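Local coordinates for flap endonuclease 1 (Methanocaldococcus jannaschii, PDB 1A76), which cuts 5'-overhanging flaps from DNA and also trims 5' ends as an exonuclease in DNA replication and repair, using magnesium ions as cofactor, at residues V61-I66 / K302-K307; K279-E284 / N310-K315. One frame throughout, in Å; residues are numbered along the deposited sequence.

Contact 1 of 2, residues V61-I66 / K302-K307; sequences VFYKTI and KKHVDK
Tyr-63 turns the edge of its ring onto one face of the His-304 imidazole, a T-shaped (edge-to-face) pair with the planes at 88° and the centroids of the two rings 4.9 Å apart. The leading atom is Tyr-63 CE1, 3.5 Å above the imidazole plane and offset toward the rim. Lys-307 NZ, from the following turn of the same helix, lies on the opposite side of the imidazole. Phe-62 supports the tyrosine from its own helix, with CD2 over the centre of the phenol ring. Its CG is anti to the backbone N (chi1 -175°), and the far end of the ring crosses to the other helix, where CE2 comes to 3.6 Å from His-304 CB, and CZ, edge on, to 3.6 Å from Val-305 CG1. Helix 56-70 belongs to the beta-alpha-beta crossover linking the parallel strands 23-27 and 74-79 of the central sheet, and helix 298-315 packs on it with local axes 10.9 Å apart at 44°. Ile-286 of helix 283-292 touches both Phe-62 and Val-305, and Met-142 of helix 129-142 also reaches Phe-62. One turn beyond Phe-62, the Ile-66 methyl CD1 lies near the plane of the imidazole, 3.7 Å from His-304 CB, while also lying over one face of the phenylalanine ring, toward its rim.

Contact 2 of 2, residues K279-E284 / N310-K315; sequences KLPDKE and NLIANK
The carbonyl oxygen of Lys-279 meets two methyl groups of a single side chain: Ile-312 CD1 lies 3.3 Å from Lys-279 O, and Ile-312 CG2 lies 3.5 Å from the same oxygen. The isoleucine can bring both because CG2 is anti to its backbone N while CG1 is anti to its carbonyl carbon (chi1 -65°), and the chain then runs on extended to CD1. Pro-281 and Ile-312 reach toward each other tip to tip, the ring carbon CD of the proline being 4.1 Å from Ile-312 CD1. Next along the loop, Leu-280 CD2 lies 4.0 Å from Ile-312 CG2 and also touches Ala-313, at 3.9 Å from its backbone N and 4.1 Å from its CB. The loop so covered leads into helix 283-292, with Asp-282 as N-cap, its OD1 bonded to Gly-285 N. Backbone bonds of Lys-279 to Gly-143 and of Asp-282 to Leu-141 tie it to the end of helix 129-142. An alanine in place of Ile-312 would probably open a gap between loop and helix, leaving Pro-281 CD and Leu-280 CD2 without their methyl partners. Between the two segments the fit thus rests on shape and apolar contact, while a directional tie to the same helix comes from the salt bridge of Lys-283 to Asp-306, at an earlier turn.

Overall arrangement
Along the chain the four segments alternate: 61-66, 279-284, 302-307, 310-315. Both contacts use helix 298-315, and their centres lie about 10 Å apart, on the same side of the chain's centre. Contact 1 joins this last helix to helix 56-70 of the N-domain; contact 2 joins its final turns to the loop entering helix 283-292. They also touch directly, through a salt bridge in which Lys-283 NZ lies 2.7 Å from Asp-306 OD1. The C-terminal helix is thus packed against the N-domain at 302-307 and against the loop before helix 283-292 at 310-315, away from the metal-binding residues, and its end precedes the predicted PCNA-interacting region, residues 317-325.

Contact 1 of 2, residues V61-I66 / K302-K307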
loop_
_atom_site.group_PDB
_atom_site.type_symbol
_atom_site.label_atom_id
_atom_site.label_comp_id
_atom_site.label_asym_id
_atom_site.label_seq_id
_atom_site.Cartn_x
_atom_site.Cartn_y
_atom_site.Cartn_z
ATOM N N VAL A 61 7.104 -6.688 9.049
ATOM C CA VAL A 61 7.023 -5.380 9.684
ATOM C C VAL A 61 8.262 -5.113 10.547
ATOM O O VAL A 61 8.907 -4.061 10.454
ATOM C CB VAL A 61 5.749 -5.294 10.566
ATOM C CG1 VAL A 61 5.775 -4.040 11.428
ATOM C CG2 VAL A 61 4.524 -5.305 9.683
ATOM N N PHE A 62 8.591 -6.086 11.386
ATOM C CA PHE A 62 9.722 -5.988 12.300
ATOM C C PHE A 62 11.064 -5.948 11.585
ATOM O O PHE A 62 11.756 -4.933 11.621
ATOM C CB PHE A 62 9.683 -7.167 13.279
ATOM C CG PHE A 62 10.732 -7.106 14.355
ATOM C CD1 PHE A 62 10.702 -6.104 15.324
ATOM C CD2 PHE A 62 11.750 -8.060 14.401
ATOM C CE1 PHE A 62 11.665 -6.051 16.323
ATOM C CE2 PHE A 62 12.726 -8.022 15.400
ATOM C CZ PHE A 62 12.683 -7.012 16.365
ATOM N N TYR A 63 11.421 -7.051 10.933
ATOM C CA TYR A 63 12.696 -7.178 10.229
ATOM C C TYR A 63 12.901 -6.260 9.035
ATOM O O TYR A 63 14.008 -5.739 8.843
ATOM C CB TYR A 63 12.917 -8.635 9.793
ATOM C CG TYR A 63 13.105 -9.563 10.973
ATOM C CD1 TYR A 63 14.244 -9.473 11.775
ATOM C CD2 TYR A 63 12.117 -10.475 11.332
ATOM C CE1 TYR A 63 14.393 -10.259 12.908
ATOM C CE2 TYR A 63 12.256 -11.271 12.469
ATOM C CZ TYR A 63 13.394 -11.154 13.251
ATOM O OH TYR A 63 13.523 -11.899 14.392
ATOM N N LYS A 64 11.854 -6.067 8.231
ATOM C CA LYS A 64 11.961 -5.197 7.065
ATOM C C LYS A 64 12.179 -3.759 7.504
ATOM O O LYS A 64 13.010 -3.060 6.940
ATOM C CB LYS A 64 10.700 -5.269 6.196
ATOM C CG LYS A 64 10.961 -5.286 4.703
ATOM C CD LYS A 64 11.802 -6.497 4.310
ATOM C CE LYS A 64 12.976 -6.085 3.430
ATOM N NZ LYS A 64 13.270 -7.091 2.364
ATOM N N THR A 65 11.431 -3.318 8.511
ATOM C CA THR A 65 11.577 -1.954 9.006
ATOM C C THR A 65 12.985 -1.702 9.577
ATOM O O THR A 65 13.571 -0.639 9.341
ATOM C CB THR A 65 10.512 -1.627 10.091
ATOM O OG1 THR A 65 9.197 -1.726 9.528
ATOM C CG2 THR A 65 10.708 -0.212 10.629
ATOM N N ILE A 66 13.526 -2.666 10.320
ATOM C CA ILE A 66 14.868 -2.508 10.891
ATOM C C ILE A 66 15.905 -2.507 9.767
ATOM O O ILE A 66 16.863 -1.732 9.795
ATOM C CB ILE A 66 15.202 -3.643 11.913
ATOM C CG1 ILE A 66 14.349 -3.482 13.173
ATOM C CG2 ILE A 66 16.679 -3.577 12.321
ATOM C CD1 ILE A 66 14.480 -4.637 14.181
ATOM N N LYS A 302 15.913 -10.534 20.265
ATOM C CA LYS A 302 16.714 -9.777 21.222
ATOM C C LYS A 302 17.775 -8.951 20.503
ATOM O O LYS A 302 17.916 -7.744 20.723
ATOM C CB LYS A 302 17.391 -10.729 22.213
ATOM C CG LYS A 302 18.374 -10.049 23.166
ATOM C CD LYS A 302 17.640 -9.102 24.103
ATOM C CE LYS A 302 18.600 -8.290 24.976
ATOM N NZ LYS A 302 18.065 -6.909 25.235
ATOM N N LYS A 303 18.519 -9.611 19.628
ATOM C CA LYS A 303 19.570 -8.953 18.880
ATOM C C LYS A 303 19.030 -7.780 18.067
ATOM O O LYS A 303 19.647 -6.715 18.003
ATOM C CB LYS A 303 20.251 -9.959 17.951
ATOM C CG LYS A 303 21.426 -9.393 17.186
ATOM C CD LYS A 303 21.906 -10.375 16.137
ATOM C CE LYS A 303 23.371 -10.701 16.332
ATOM N NZ LYS A 303 24.214 -9.480 16.168
ATOM N N HIS A 304 17.872 -7.968 17.451
ATOM C CA HIS A 304 17.313 -6.905 16.642
ATOM C C HIS A 304 16.702 -5.748 17.403
ATOM O O HIS A 304 16.832 -4.607 16.968
ATOM C CB HIS A 304 16.320 -7.483 15.641
ATOM C CG HIS A 304 16.987 -8.216 14.523
ATOM N ND1 HIS A 304 17.338 -7.606 13.338
ATOM C CD2 HIS A 304 17.436 -9.489 14.439
ATOM C CE1 HIS A 304 17.973 -8.475 12.573
ATOM N NE2 HIS A 304 18.045 -9.623 13.218
ATOM N N VAL A 305 16.048 -6.017 18.535
ATOM C CA VAL A 305 15.457 -4.918 19.307
ATOM C C VAL A 305 16.585 -4.075 19.898
ATOM O O VAL A 305 16.430 -2.870 20.101
ATOM C CB VAL A 305 14.509 -5.426 20.452
ATOM C CG1 VAL A 305 13.382 -6.271 19.857
ATOM C CG2 VAL A 305 15.288 -6.236 21.484
ATOM N N ASP A 306 17.723 -4.707 20.174
ATOM C CA ASP A 306 18.877 -3.983 20.713
ATOM C C ASP A 306 19.449 -3.095 19.603
ATOM O O ASP A 306 19.839 -1.950 19.834
ATOM C CB ASP A 306 19.942 -4.970 21.212
ATOM C CG ASP A 306 19.584 -5.580 22.569
ATOM O OD1 ASP A 306 18.686 -5.042 23.251
ATOM O OD2 ASP A 306 20.197 -6.599 22.952
ATOM N N LYS A 307 19.478 -3.621 18.385
ATOM C CA LYS A 307 19.982 -2.856 17.251
ATOM C C LYS A 307 18.989 -1.738 16.915
ATOM O O LYS A 307 19.395 -0.624 16.586
ATOM C CB LYS A 307 20.161 -3.762 16.028
ATOM C CG LYS A 307 21.021 -4.991 16.276
ATOM C CD LYS A 307 21.761 -5.403 15.011
ATOM C CE LYS A 307 21.515 -6.865 14.692
ATOM N NZ LYS A 307 20.055 -7.170 14.760
#

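Contact 2 of 2, residues K279-E284 / N310-K315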
loop_
_atom_site.group_PDB
_atom_site.type_symbol
_atom_site.label_atom_id
_atom_site.label_comp_id
_atom_site.label_asym_id
_atom_site.label_seq_id
_atom_site.Cartn_x
_atom_site.Cartn_y
_atom_site.Cartn_z
ATOM N N LYS A 279 10.552 7.015 18.046
ATOM C CA LYS A 279 10.634 6.923 19.498
ATOM C C LYS A 279 11.432 5.676 19.857
ATOM O O LYS A 279 11.529 4.752 19.053
ATOM C CB LYS A 279 9.230 6.810 20.103
ATOM C CG LYS A 279 8.241 7.828 19.577
ATOM C CD LYS A 279 6.938 7.797 20.373
ATOM C CE LYS A 279 6.675 9.132 21.072
ATOM N NZ LYS A 279 5.964 10.132 20.209
ATOM N N LEU A 280 11.991 5.632 21.063
ATOM C CA LEU A 280 12.761 4.462 21.459
ATOM C C LEU A 280 11.841 3.244 21.564
ATOM O O LEU A 280 10.705 3.355 22.022
ATOM C CB LEU A 280 13.469 4.725 22.789
ATOM C CG LEU A 280 14.554 5.788 22.609
ATOM C CD1 LEU A 280 15.068 6.245 23.974
ATOM C CD2 LEU A 280 15.675 5.225 21.762
ATOM N N PRO A 281 12.321 2.067 21.132
ATOM C CA PRO A 281 11.509 0.842 21.189
ATOM C C PRO A 281 11.325 0.232 22.583
ATOM O O PRO A 281 12.247 0.255 23.409
ATOM C CB PRO A 281 12.245 -0.121 20.262
ATOM C CG PRO A 281 13.669 0.348 20.280
ATOM C CD PRO A 281 13.658 1.826 20.554
ATOM N N ASP A 282 10.131 -0.308 22.827
ATOM C CA ASP A 282 9.819 -0.957 24.092
ATOM C C ASP A 282 10.305 -2.391 23.896
ATOM O O ASP A 282 9.560 -3.252 23.420
ATOM C CB ASP A 282 8.299 -0.917 24.350
ATOM C CG ASP A 282 7.871 -1.776 25.537
ATOM O OD1 ASP A 282 8.740 -2.401 26.193
ATOM O OD2 ASP A 282 6.646 -1.832 25.812
ATOM N N LYS A 283 11.574 -2.620 24.238
ATOM C CA LYS A 283 12.213 -3.918 24.085
ATOM C C LYS A 283 11.431 -5.076 24.693
ATOM O O LYS A 283 11.292 -6.119 24.067
ATOM C CB LYS A 283 13.621 -3.891 24.683
ATOM C CG LYS A 283 14.596 -2.938 23.978
ATOM C CD LYS A 283 16.017 -3.115 24.505
ATOM C CE LYS A 283 17.043 -2.500 23.551
ATOM N NZ LYS A 283 18.420 -2.470 24.139
ATOM N N GLU A 284 10.927 -4.884 25.906
ATOM C CA GLU A 284 10.181 -5.914 26.625
ATOM C C GLU A 284 8.865 -6.275 25.947
ATOM O O GLU A 284 8.519 -7.455 25.820
ATOM C CB GLU A 284 9.896 -5.443 28.060
ATOM C CG GLU A 284 11.127 -5.354 28.964
ATOM C CD GLU A 284 12.029 -4.196 28.595
ATOM O OE1 GLU A 284 11.490 -3.101 28.320
ATOM O OE2 GLU A 284 13.266 -4.379 28.569
ATOM N N ASN A 310 19.388 1.219 19.403
ATOM C CA ASN A 310 20.580 2.020 19.138
ATOM C C ASN A 310 20.459 2.859 17.871
ATOM O O ASN A 310 20.958 3.975 17.821
ATOM C CB ASN A 310 21.812 1.111 19.073
ATOM C CG ASN A 310 22.230 0.614 20.450
ATOM O OD1 ASN A 310 21.958 1.266 21.465
ATOM N ND2 ASN A 310 22.892 -0.541 20.494
ATOM N N LEU A 311 19.795 2.331 16.850
ATOM C CA LEU A 311 19.605 3.079 15.605
ATOM C C LEU A 311 18.771 4.322 15.890
ATOM O O LEU A 311 19.131 5.432 15.508
ATOM C CB LEU A 311 18.893 2.211 14.555
ATOM C CG LEU A 311 19.741 1.126 13.876
ATOM C CD1 LEU A 311 18.830 0.090 13.243
ATOM C CD2 LEU A 311 20.646 1.751 12.818
ATOM N N ILE A 312 17.648 4.138 16.570
ATOM C CA ILE A 312 16.794 5.268 16.887
ATOM C C ILE A 312 17.510 6.193 17.865
ATOM O O ILE A 312 17.459 7.408 17.724
ATOM C CB ILE A 312 15.438 4.781 17.449
ATOM C CG1 ILE A 312 14.700 4.009 16.343
ATOM C CG2 ILE A 312 14.612 5.960 17.955
ATOM C CD1 ILE A 312 13.368 3.392 16.744
ATOM N N ALA A 313 18.201 5.618 18.843
ATOM C CA ALA A 313 18.935 6.420 19.819
ATOM C C ALA A 313 19.946 7.300 19.089
ATOM O O ALA A 313 20.063 8.496 19.360
ATOM C CB ALA A 313 19.658 5.516 20.811
ATOM N N ASN A 314 20.674 6.694 18.158
ATOM C CA ASN A 314 21.677 7.409 17.385
ATOM C C ASN A 314 21.042 8.321 16.345
ATOM O O ASN A 314 21.503 9.442 16.133
ATOM C CB ASN A 314 22.627 6.410 16.723
ATOM C CG ASN A 314 23.637 5.830 17.707
ATOM O OD1 ASN A 314 24.631 5.222 17.311
ATOM N ND2 ASN A 314 23.383 6.022 18.999
ATOM N N LYS A 315 19.988 7.844 15.690
ATOM C CA LYS A 315 19.291 8.649 14.695
ATOM C C LYS A 315 18.830 9.893 15.434
ATOM O O LYS A 315 19.113 11.017 15.027
ATOM C CB LYS A 315 18.074 7.895 14.144
ATOM C CG LYS A 315 17.931 7.949 12.630
ATOM C CD LYS A 315 17.039 6.829 12.113
ATOM C CE LYS A 315 17.688 6.077 10.952
ATOM N NZ LYS A 315 18.479 4.889 11.405
#